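Long-range contacts in putative aldo/keto reductase (PDB 4R9O), which probably works as an NADP-dependent oxidoreductase of the aldo/keto reductase family, built on a TIM barrel: residues M4-P12 with H44-V52; Q203-C214 with I253-I263. All blocks are in the same frame, centred on the assembly; numbering follows the deposited sequence.

Contact 1: M4-P12 with H44-V52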
loop_
_atom_site.group_PDB
_atom_site.type_symbol
_atom_site.label_atom_id
_atom_site.label_comp_id
_atom_site.label_asym_id
_atom_site.label_seq_id
_atom_site.Cartn_x
_atom_site.Cartn_y
_atom_site.Cartn_z
ATOM N N MET C 4 34.080 -26.667 16.088
ATOM C CA MET C 4 32.769 -27.143 15.658
ATOM C C MET C 4 31.631 -26.202 16.061
ATOM O O MET C 4 31.791 -25.347 16.925
ATOM C CB MET C 4 32.495 -28.534 16.221
ATOM C CG MET C 4 33.387 -29.629 15.656
ATOM S SD MET C 4 32.757 -31.259 16.091
ATOM C CE MET C 4 32.075 -30.948 17.720
ATOM N N VAL C 5 30.477 -26.389 15.431
ATOM C CA VAL C 5 29.323 -25.534 15.662
ATOM C C VAL C 5 28.857 -25.557 17.112
ATOM O O VAL C 5 28.663 -26.625 17.692
ATOM C CB VAL C 5 28.157 -25.939 14.754
ATOM C CG1 VAL C 5 26.969 -25.006 14.953
ATOM C CG2 VAL C 5 28.604 -25.915 13.322
ATOM N N GLN C 6 28.689 -24.365 17.684
ATOM C CA GLN C 6 28.191 -24.207 19.045
ATOM C C GLN C 6 26.829 -24.890 19.221
ATOM O O GLN C 6 26.050 -25.006 18.268
ATOM C CB GLN C 6 28.090 -22.718 19.393
ATOM C CG GLN C 6 27.665 -22.428 20.821
ATOM C CD GLN C 6 27.224 -20.988 21.014
ATOM O OE1 GLN C 6 27.393 -20.149 20.125
ATOM N NE2 GLN C 6 26.654 -20.693 22.182
ATOM N N ARG C 7 26.546 -25.354 20.434
ATOM C CA ARG C 7 25.235 -25.901 20.744
ATOM C C ARG C 7 24.453 -24.867 21.537
ATOM O O ARG C 7 25.035 -24.091 22.293
ATOM C CB ARG C 7 25.355 -27.209 21.516
ATOM C CG ARG C 7 26.239 -28.225 20.819
ATOM C CD ARG C 7 25.973 -29.633 21.307
ATOM N NE ARG C 7 24.570 -30.017 21.165
ATOM C CZ ARG C 7 23.976 -30.286 20.005
ATOM N NH1 ARG C 7 22.696 -30.631 19.982
ATOM N NH2 ARG C 7 24.655 -30.196 18.870
ATOM N N VAL C 8 23.136 -24.836 21.351
ATOM C CA VAL C 8 22.325 -23.786 21.943
ATOM C C VAL C 8 21.007 -24.347 22.456
ATOM O O VAL C 8 20.420 -25.238 21.848
ATOM C CB VAL C 8 22.049 -22.640 20.928
ATOM C CG1 VAL C 8 23.332 -21.892 20.584
ATOM C CG2 VAL C 8 21.394 -23.172 19.668
ATOM N N THR C 9 20.562 -23.849 23.602
ATOM C CA THR C 9 19.219 -24.156 24.077
ATOM C C THR C 9 18.250 -23.181 23.417
ATOM O O THR C 9 18.350 -21.977 23.619
ATOM C CB THR C 9 19.124 -24.060 25.609
ATOM O OG1 THR C 9 20.126 -24.901 26.194
ATOM C CG2 THR C 9 17.752 -24.508 26.091
ATOM N N ILE C 10 17.311 -23.694 22.626
ATOM C CA ILE C 10 16.510 -22.811 21.782
ATOM C C ILE C 10 15.361 -22.122 22.517
ATOM O O ILE C 10 14.851 -21.108 22.046
ATOM C CB ILE C 10 15.947 -23.568 20.576
ATOM C CG1 ILE C 10 14.855 -24.544 21.024
ATOM C CG2 ILE C 10 17.078 -24.301 19.858
ATOM C CD1 ILE C 10 14.214 -25.287 19.892
ATOM N N ALA C 11 14.974 -22.647 23.677
ATOM C CA ALA C 11 13.856 -22.099 24.445
ATOM C C ALA C 11 13.996 -22.548 25.900
ATOM O O ALA C 11 14.690 -23.533 26.155
ATOM C CB ALA C 11 12.533 -22.572 23.844
ATOM N N PRO C 12 13.319 -21.849 26.831
ATOM C CA PRO C 12 13.174 -22.367 28.196
ATOM C C PRO C 12 12.510 -23.746 28.184
ATOM O O PRO C 12 11.466 -23.912 27.544
ATOM C CB PRO C 12 12.282 -21.322 28.882
ATOM C CG PRO C 12 12.496 -20.070 28.095
ATOM C CD PRO C 12 12.717 -20.511 26.680
ATOM N N HIS C 44 28.461 -33.482 8.009
ATOM C CA HIS C 44 28.050 -32.260 8.690
ATOM C C HIS C 44 27.965 -32.530 10.195
ATOM O O HIS C 44 28.166 -31.623 11.007
ATOM C CB HIS C 44 26.747 -31.664 8.092
ATOM C CG HIS C 44 25.476 -32.415 8.377
ATOM N ND1 HIS C 44 24.981 -32.611 9.649
ATOM C CD2 HIS C 44 24.544 -32.922 7.532
ATOM C CE1 HIS C 44 23.824 -33.247 9.577
ATOM N NE2 HIS C 44 23.533 -33.442 8.303
ATOM N N LEU C 45 27.734 -33.785 10.553
ATOM C CA LEU C 45 27.792 -34.238 11.941
ATOM C C LEU C 45 29.171 -33.961 12.541
ATOM O O LEU C 45 29.286 -33.446 13.653
ATOM C CB LEU C 45 27.470 -35.732 12.006
ATOM C CG LEU C 45 26.527 -36.319 13.060
ATOM C CD1 LEU C 45 25.435 -35.354 13.444
ATOM C CD2 LEU C 45 25.915 -37.612 12.532
ATOM N N ASP C 46 30.210 -34.306 11.778
ATOM C CA ASP C 46 31.600 -34.069 12.152
ATOM C C ASP C 46 31.909 -32.601 12.383
ATOM O O ASP C 46 32.753 -32.259 13.208
ATOM C CB ASP C 46 32.538 -34.606 11.072
ATOM C CG ASP C 46 32.816 -36.082 11.224
ATOM O OD1 ASP C 46 32.884 -36.552 12.381
ATOM O OD2 ASP C 46 32.975 -36.768 10.189
ATOM N N LEU C 47 31.237 -31.732 11.636
ATOM C CA LEU C 47 31.433 -30.296 11.782
ATOM C C LEU C 47 30.611 -29.728 12.940
ATOM O O LEU C 47 30.751 -28.555 13.284
ATOM C CB LEU C 47 31.074 -29.572 10.482
ATOM C CG LEU C 47 31.806 -30.059 9.228
ATOM C CD1 LEU C 47 31.430 -29.221 8.011
ATOM C CD2 LEU C 47 33.315 -30.078 9.444
ATOM N N GLY C 48 29.757 -30.558 13.539
ATOM C CA GLY C 48 28.960 -30.131 14.679
ATOM C C GLY C 48 27.515 -29.787 14.355
ATOM O O GLY C 48 26.771 -29.322 15.219
ATOM N N VAL C 49 27.110 -30.012 13.110
ATOM C CA VAL C 49 25.725 -29.771 12.714
ATOM C C VAL C 49 24.872 -31.003 13.023
ATOM O O VAL C 49 24.875 -31.974 12.266
ATOM C CB VAL C 49 25.614 -29.425 11.219
ATOM C CG1 VAL C 49 24.154 -29.144 10.844
ATOM C CG2 VAL C 49 26.511 -28.241 10.881
ATOM N N THR C 50 24.151 -30.962 14.140
ATOM C CA THR C 50 23.376 -32.114 14.585
ATOM C C THR C 50 21.869 -31.987 14.344
ATOM O O THR C 50 21.158 -32.991 14.273
ATOM C CB THR C 50 23.614 -32.379 16.083
ATOM O OG1 THR C 50 23.185 -31.244 16.844
ATOM C CG2 THR C 50 25.103 -32.651 16.350
ATOM N N THR C 51 21.373 -30.758 14.233
ATOM C CA THR C 51 19.944 -30.546 14.049
ATOM C C THR C 51 19.572 -30.507 12.569
ATOM O O THR C 51 20.214 -29.814 11.777
ATOM C CB THR C 51 19.469 -29.234 14.707
ATOM O OG1 THR C 51 19.994 -29.133 16.036
ATOM C CG2 THR C 51 17.947 -29.213 14.759
ATOM N N VAL C 52 18.538 -31.257 12.195
ATOM C CA VAL C 52 18.140 -31.351 10.793
ATOM C C VAL C 52 16.653 -31.025 10.633
ATOM O O VAL C 52 15.818 -31.354 11.485
ATOM C CB VAL C 52 18.437 -32.749 10.196
ATOM C CG1 VAL C 52 19.951 -33.063 10.260
ATOM C CG2 VAL C 52 17.649 -33.820 10.913
HETATM O O HOH W 1 27.188 -28.906 17.721
#
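A bend at chi3 of Arg7 (56°) turns its guanidinium toward Thr50, while chi1 of Thr50 (61°) sets OG1 between the backbone N and the carbonyl carbon and so presents it to the arginine. The two side chains meet at about a right angle. NH2 of Arg7 donates to OG1 of Thr50 over 2.7 Å, and the oxygen lies in the guanidinium plane, at its edge. NH1 of Arg7 adds a weak second bond to the same OG1 at 3.2 Å. A water sits at this edge too. It accepts from Arg7 NH2 and donates to Val5 O and Gly48 O, so two backbone carbonyls are tied to the arginine.

Val5 N donates to Leu47 O at 3.1 Å, nearly straight at 165°. Gly48, with positive phi, is the first residue to leave helical conformation, in a Schellman motif. The chain of Met4 lies alongside this turn, with SD 3.1 Å from Asp46 O. CG2 of Val5 meets CG2 of Val49 at 4.0 Å.

The contact anchors the N-terminal residues to the turn leading into strand 51-53 of the barrel. Leu276 of helix 269-276 packs on Val5, Leu47 and Val49. Glu16 forms a salt bridge with Arg7 NE, and Gln82, at the start of strand 82-90, bonds to Thr50 OG1. Strand 7-9 pairs antiparallel with strand 16-23.

Contact 2: Q203-C214 with I253-I263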
loop_
_atom_site.group_PDB
_atom_site.type_symbol
_atom_site.label_atom_id
_atom_site.label_comp_id
_atom_site.label_asym_id
_atom_site.label_seq_id
_atom_site.Cartn_x
_atom_site.Cartn_y
_atom_site.Cartn_z
ATOM N N GLN C 203 12.497 -12.674 21.132
ATOM C CA GLN C 203 13.501 -12.205 22.080
ATOM C C GLN C 203 12.898 -12.061 23.479
ATOM O O GLN C 203 13.516 -12.441 24.464
ATOM C CB GLN C 203 14.119 -10.869 21.646
ATOM C CG GLN C 203 15.191 -10.411 22.621
ATOM C CD GLN C 203 15.744 -9.016 22.366
ATOM O OE1 GLN C 203 15.683 -8.480 21.256
ATOM N NE2 GLN C 203 16.310 -8.432 23.405
ATOM N N GLN C 204 11.680 -11.538 23.569
ATOM C CA GLN C 204 11.069 -11.299 24.872
ATOM C C GLN C 204 10.867 -12.616 25.617
ATOM O O GLN C 204 11.147 -12.717 26.808
ATOM C CB GLN C 204 9.725 -10.572 24.723
ATOM C CG GLN C 204 9.033 -10.299 26.050
ATOM C CD GLN C 204 7.711 -9.571 25.882
ATOM O OE1 GLN C 204 7.539 -8.781 24.957
ATOM N NE2 GLN C 204 6.770 -9.841 26.776
ATOM N N LEU C 205 10.389 -13.620 24.897
ATOM C CA LEU C 205 10.119 -14.930 25.476
ATOM C C LEU C 205 11.366 -15.803 25.597
ATOM O O LEU C 205 11.287 -16.909 26.113
ATOM C CB LEU C 205 9.061 -15.663 24.642
ATOM C CG LEU C 205 7.685 -15.010 24.595
ATOM C CD1 LEU C 205 6.719 -15.879 23.804
ATOM C CD2 LEU C 205 7.174 -14.803 25.994
ATOM N N ARG C 206 12.504 -15.294 25.128
ATOM C CA ARG C 206 13.776 -16.030 25.102
ATOM C C ARG C 206 13.674 -17.322 24.293
ATOM O O ARG C 206 14.248 -18.350 24.655
ATOM C CB ARG C 206 14.263 -16.330 26.518
ATOM C CG ARG C 206 14.378 -15.060 27.380
ATOM C CD ARG C 206 15.139 -15.279 28.677
ATOM N NE ARG C 206 15.181 -14.043 29.460
ATOM C CZ ARG C 206 16.066 -13.066 29.281
ATOM N NH1 ARG C 206 17.016 -13.177 28.355
ATOM N NH2 ARG C 206 16.016 -11.980 30.039
ATOM N N ILE C 207 12.934 -17.242 23.193
ATOM C CA ILE C 207 12.777 -18.336 22.244
ATOM C C ILE C 207 13.529 -17.978 20.979
ATOM O O ILE C 207 13.318 -16.911 20.400
ATOM C CB ILE C 207 11.290 -18.601 21.929
ATOM C CG1 ILE C 207 10.586 -19.143 23.178
ATOM C CG2 ILE C 207 11.128 -19.547 20.729
ATOM C CD1 ILE C 207 9.091 -19.090 23.135
ATOM N N ARG C 208 14.420 -18.866 20.549
ATOM C CA ARG C 208 15.242 -18.572 19.390
ATOM C C ARG C 208 14.616 -19.120 18.106
ATOM O O ARG C 208 14.244 -20.298 18.027
ATOM C CB ARG C 208 16.657 -19.122 19.603
ATOM C CG ARG C 208 17.363 -18.443 20.777
ATOM C CD ARG C 208 18.689 -19.096 21.148
ATOM N NE ARG C 208 19.733 -18.895 20.141
ATOM C CZ ARG C 208 21.037 -18.951 20.399
ATOM N NH1 ARG C 208 21.457 -19.186 21.635
ATOM N NH2 ARG C 208 21.922 -18.764 19.425
ATOM N N PRO C 209 14.492 -18.259 17.089
ATOM C CA PRO C 209 13.902 -18.721 15.829
ATOM C C PRO C 209 14.881 -19.497 14.963
ATOM O O PRO C 209 16.074 -19.167 14.934
ATOM C CB PRO C 209 13.503 -17.422 15.139
ATOM C CG PRO C 209 14.525 -16.421 15.645
ATOM C CD PRO C 209 14.864 -16.832 17.049
ATOM N N MET C 210 14.391 -20.529 14.279
ATOM C CA MET C 210 15.128 -21.114 13.160
ATOM C C MET C 210 14.835 -20.245 11.941
ATOM O O MET C 210 13.680 -19.895 11.684
ATOM C CB MET C 210 14.717 -22.566 12.899
ATOM C CG MET C 210 14.843 -23.483 14.112
ATOM S SD MET C 210 13.994 -25.056 13.874
ATOM C CE MET C 210 14.998 -25.789 12.576
ATOM N N ALA C 211 15.870 -19.886 11.195
ATOM C CA ALA C 211 15.715 -18.923 10.112
ATOM C C ALA C 211 15.840 -19.606 8.751
ATOM O O ALA C 211 16.850 -20.272 8.464
ATOM C CB ALA C 211 16.742 -17.798 10.254
ATOM N N TRP C 212 14.808 -19.466 7.916
ATOM C CA TRP C 212 14.886 -20.029 6.574
ATOM C C TRP C 212 14.980 -18.924 5.511
ATOM O O TRP C 212 14.754 -17.732 5.795
ATOM C CB TRP C 212 13.708 -20.996 6.303
ATOM C CG TRP C 212 12.320 -20.444 6.411
ATOM C CD1 TRP C 212 11.561 -20.336 7.545
ATOM C CD2 TRP C 212 11.496 -19.970 5.335
ATOM N NE1 TRP C 212 10.324 -19.809 7.242
ATOM C CE2 TRP C 212 10.260 -19.575 5.893
ATOM C CE3 TRP C 212 11.682 -19.837 3.953
ATOM C CZ2 TRP C 212 9.229 -19.042 5.121
ATOM C CZ3 TRP C 212 10.649 -19.314 3.188
ATOM C CH2 TRP C 212 9.440 -18.923 3.776
ATOM N N SER C 213 15.362 -19.338 4.302
ATOM C CA SER C 213 15.674 -18.441 3.184
ATOM C C SER C 213 16.733 -17.394 3.529
ATOM O O SER C 213 16.650 -16.234 3.119
ATOM C CB SER C 213 14.403 -17.765 2.675
ATOM O OG SER C 213 13.798 -18.578 1.689
ATOM N N CYS C 214 17.761 -17.840 4.242
ATOM C CA CYS C 214 18.817 -16.965 4.718
ATOM C C CYS C 214 19.536 -16.226 3.591
ATOM O O CYS C 214 20.016 -15.115 3.785
ATOM C CB CYS C 214 19.812 -17.782 5.542
ATOM S SG CYS C 214 19.091 -18.478 7.062
ATOM N N ILE C 253 22.781 -12.293 9.957
ATOM C CA ILE C 253 21.627 -12.920 10.590
ATOM C C ILE C 253 21.912 -13.276 12.053
ATOM O O ILE C 253 21.091 -13.031 12.940
ATOM C CB ILE C 253 21.219 -14.196 9.816
ATOM C CG1 ILE C 253 20.614 -13.825 8.460
ATOM C CG2 ILE C 253 20.251 -15.050 10.625
ATOM C CD1 ILE C 253 20.328 -15.029 7.584
ATOM N N LEU C 254 23.085 -13.856 12.298
ATOM C CA LEU C 254 23.497 -14.225 13.651
ATOM C C LEU C 254 23.576 -13.028 14.597
ATOM O O LEU C 254 23.448 -13.182 15.810
ATOM C CB LEU C 254 24.867 -14.915 13.633
ATOM C CG LEU C 254 24.995 -16.303 13.002
ATOM C CD1 LEU C 254 26.440 -16.777 13.129
ATOM C CD2 LEU C 254 24.041 -17.294 13.656
ATOM N N ARG C 255 23.824 -11.848 14.033
ATOM C CA ARG C 255 23.993 -10.622 14.816
ATOM C C ARG C 255 22.675 -10.172 15.465
ATOM O O ARG C 255 22.680 -9.428 16.445
ATOM C CB ARG C 255 24.569 -9.512 13.921
ATOM C CG ARG C 255 24.838 -8.166 14.610
ATOM C CD ARG C 255 25.765 -8.323 15.803
ATOM N NE ARG C 255 25.966 -7.060 16.518
ATOM C CZ ARG C 255 25.129 -6.580 17.435
ATOM N NH1 ARG C 255 25.403 -5.433 18.046
ATOM N NH2 ARG C 255 24.018 -7.247 17.745
ATOM N N LEU C 256 21.549 -10.636 14.924
ATOM C CA LEU C 256 20.236 -10.269 15.458
ATOM C C LEU C 256 20.080 -10.704 16.912
ATOM O O LEU C 256 20.464 -11.811 17.276
ATOM C CB LEU C 256 19.120 -10.882 14.614
ATOM C CG LEU C 256 19.006 -10.368 13.170
ATOM C CD1 LEU C 256 17.865 -11.066 12.431
ATOM C CD2 LEU C 256 18.800 -8.863 13.161
ATOM N N PRO C 257 19.495 -9.833 17.751
ATOM C CA PRO C 257 19.352 -10.134 19.183
ATOM C C PRO C 257 18.292 -11.207 19.512
ATOM O O PRO C 257 18.221 -11.634 20.664
ATOM C CB PRO C 257 18.977 -8.779 19.787
ATOM C CG PRO C 257 18.335 -8.038 18.667
ATOM C CD PRO C 257 19.030 -8.474 17.416
ATOM N N SER C 258 17.498 -11.652 18.541
ATOM C CA SER C 258 16.691 -12.863 18.749
ATOM C C SER C 258 17.565 -14.127 18.682
ATOM O O SER C 258 17.130 -15.223 19.056
ATOM C CB SER C 258 15.555 -12.955 17.726
ATOM O OG SER C 258 16.017 -12.722 16.407
ATOM N N GLN C 259 18.800 -13.957 18.220
ATOM C CA GLN C 259 19.786 -15.049 18.135
ATOM C C GLN C 259 19.292 -16.244 17.310
ATOM O O GLN C 259 19.198 -17.353 17.817
ATOM C CB GLN C 259 20.183 -15.507 19.541
ATOM C CG GLN C 259 20.642 -14.359 20.441
ATOM C CD GLN C 259 21.107 -14.831 21.811
ATOM O OE1 GLN C 259 22.158 -15.458 21.935
ATOM N NE2 GLN C 259 20.323 -14.533 22.843
ATOM N N PRO C 260 19.000 -16.015 16.020
ATOM C CA PRO C 260 18.462 -17.055 15.135
ATOM C C PRO C 260 19.434 -18.213 14.883
ATOM O O PRO C 260 20.655 -18.039 14.979
ATOM C CB PRO C 260 18.198 -16.300 13.820
ATOM C CG PRO C 260 18.243 -14.838 14.180
ATOM C CD PRO C 260 19.225 -14.755 15.295
ATOM N N LEU C 261 18.865 -19.375 14.568
ATOM C CA LEU C 261 19.589 -20.553 14.099
ATOM C C LEU C 261 19.382 -20.666 12.590
ATOM O O LEU C 261 18.289 -21.038 12.141
ATOM C CB LEU C 261 19.087 -21.827 14.789
ATOM C CG LEU C 261 19.335 -22.031 16.292
ATOM C CD1 LEU C 261 18.568 -21.039 17.172
ATOM C CD2 LEU C 261 18.983 -23.454 16.668
ATOM N N PRO C 262 20.417 -20.334 11.801
ATOM C CA PRO C 262 20.284 -20.375 10.336
ATOM C C PRO C 262 20.154 -21.793 9.793
ATOM O O PRO C 262 20.911 -22.682 10.191
ATOM C CB PRO C 262 21.581 -19.721 9.838
ATOM C CG PRO C 262 22.095 -18.922 11.019
ATOM C CD PRO C 262 21.693 -19.728 12.228
ATOM N N ILE C 263 19.188 -21.998 8.897
ATOM C CA ILE C 263 19.030 -23.274 8.204
ATOM C C ILE C 263 19.795 -23.237 6.900
ATOM O O ILE C 263 19.542 -22.375 6.055
ATOM C CB ILE C 263 17.551 -23.596 7.906
ATOM C CG1 ILE C 263 16.739 -23.625 9.205
ATOM C CG2 ILE C 263 17.430 -24.909 7.118
ATOM C CD1 ILE C 263 15.230 -23.605 8.984
#
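Pro209, Ala211, Leu261 and Ile263 carry the backbone hydrogen bonds that pair strand 210-212 with strand 261-263 in parallel. Leu261 N donates to Pro209 O at 2.8 Å, Ala211 N to Leu261 O at 2.8 Å, and Ile263 N to Ala211 O at 2.9 Å. Pro262 has no N-H to give, but its neighbours Leu261 and Ile263 provide the two donors of their strand. The strand directions differ by 34°. Two CA-H...O contacts accompany the ladder, from Pro260 CA to Pro209 O and from Met210 CA to Leu261 O. Trp212 ends its strand, and Ser213 and Cys214 follow in the loop; all three belong to the probable NADP-binding site.

The polar side-chain contact is made by Arg208. Its chain bends at chi3 (70°), and NE donates to Gln259 O over 2.8 Å. NE points at a lone pair of this oxygen, in the carbonyl plane, but the oxygen is tilted out of the guanidinium plane. CB of Gln259 rests over one face of the guanidinium, toward its rim. The side-chain amide of Gln259 and the guanidinium of Arg208 are turned 30° against each other.

Apolar contacts lie on both faces of the pairing. Met210 and Leu261 share one face, and CD1 of Leu261 packs on CB of Arg208. Ala211 and Pro262 share the other, where CB of Ala211 meets CB of Pro260. CD1 of Ile263 touches CB of Met210 and CB of Trp212. CB of Cys214 presses on CD1 of Ile253 at 3.5 Å, a tight carbon pair, and SG of Cys214 lies by Pro262.

These are neighbouring strands of the TIM barrel. Backbone bonds fix their register, apolar groups pack round them, and Arg208 NE gives the one side-chain hydrogen bond between the segments.

Contact 1 and contact 2 reach the same sheet, with centres about 14 Å apart. They touch directly at Arg208. Ile10 O is 2.7 Å from Arg208 N, a probable hydrogen bond, and Val8 CG1 packs on Arg208 NH1. Ile10 CG2 also lies 3.8 Å from Leu261 CD2. The N-terminal segment 4-12 thus runs from the loop after helix 34-46 to segment 203-214. In contact 2, the side chain of Trp212 is about 7 Å from that of Tyr58, the likely proton donor. In contact 1, the Leu47 side chain is about 11 Å from that of Ser266, which probably binds NADP.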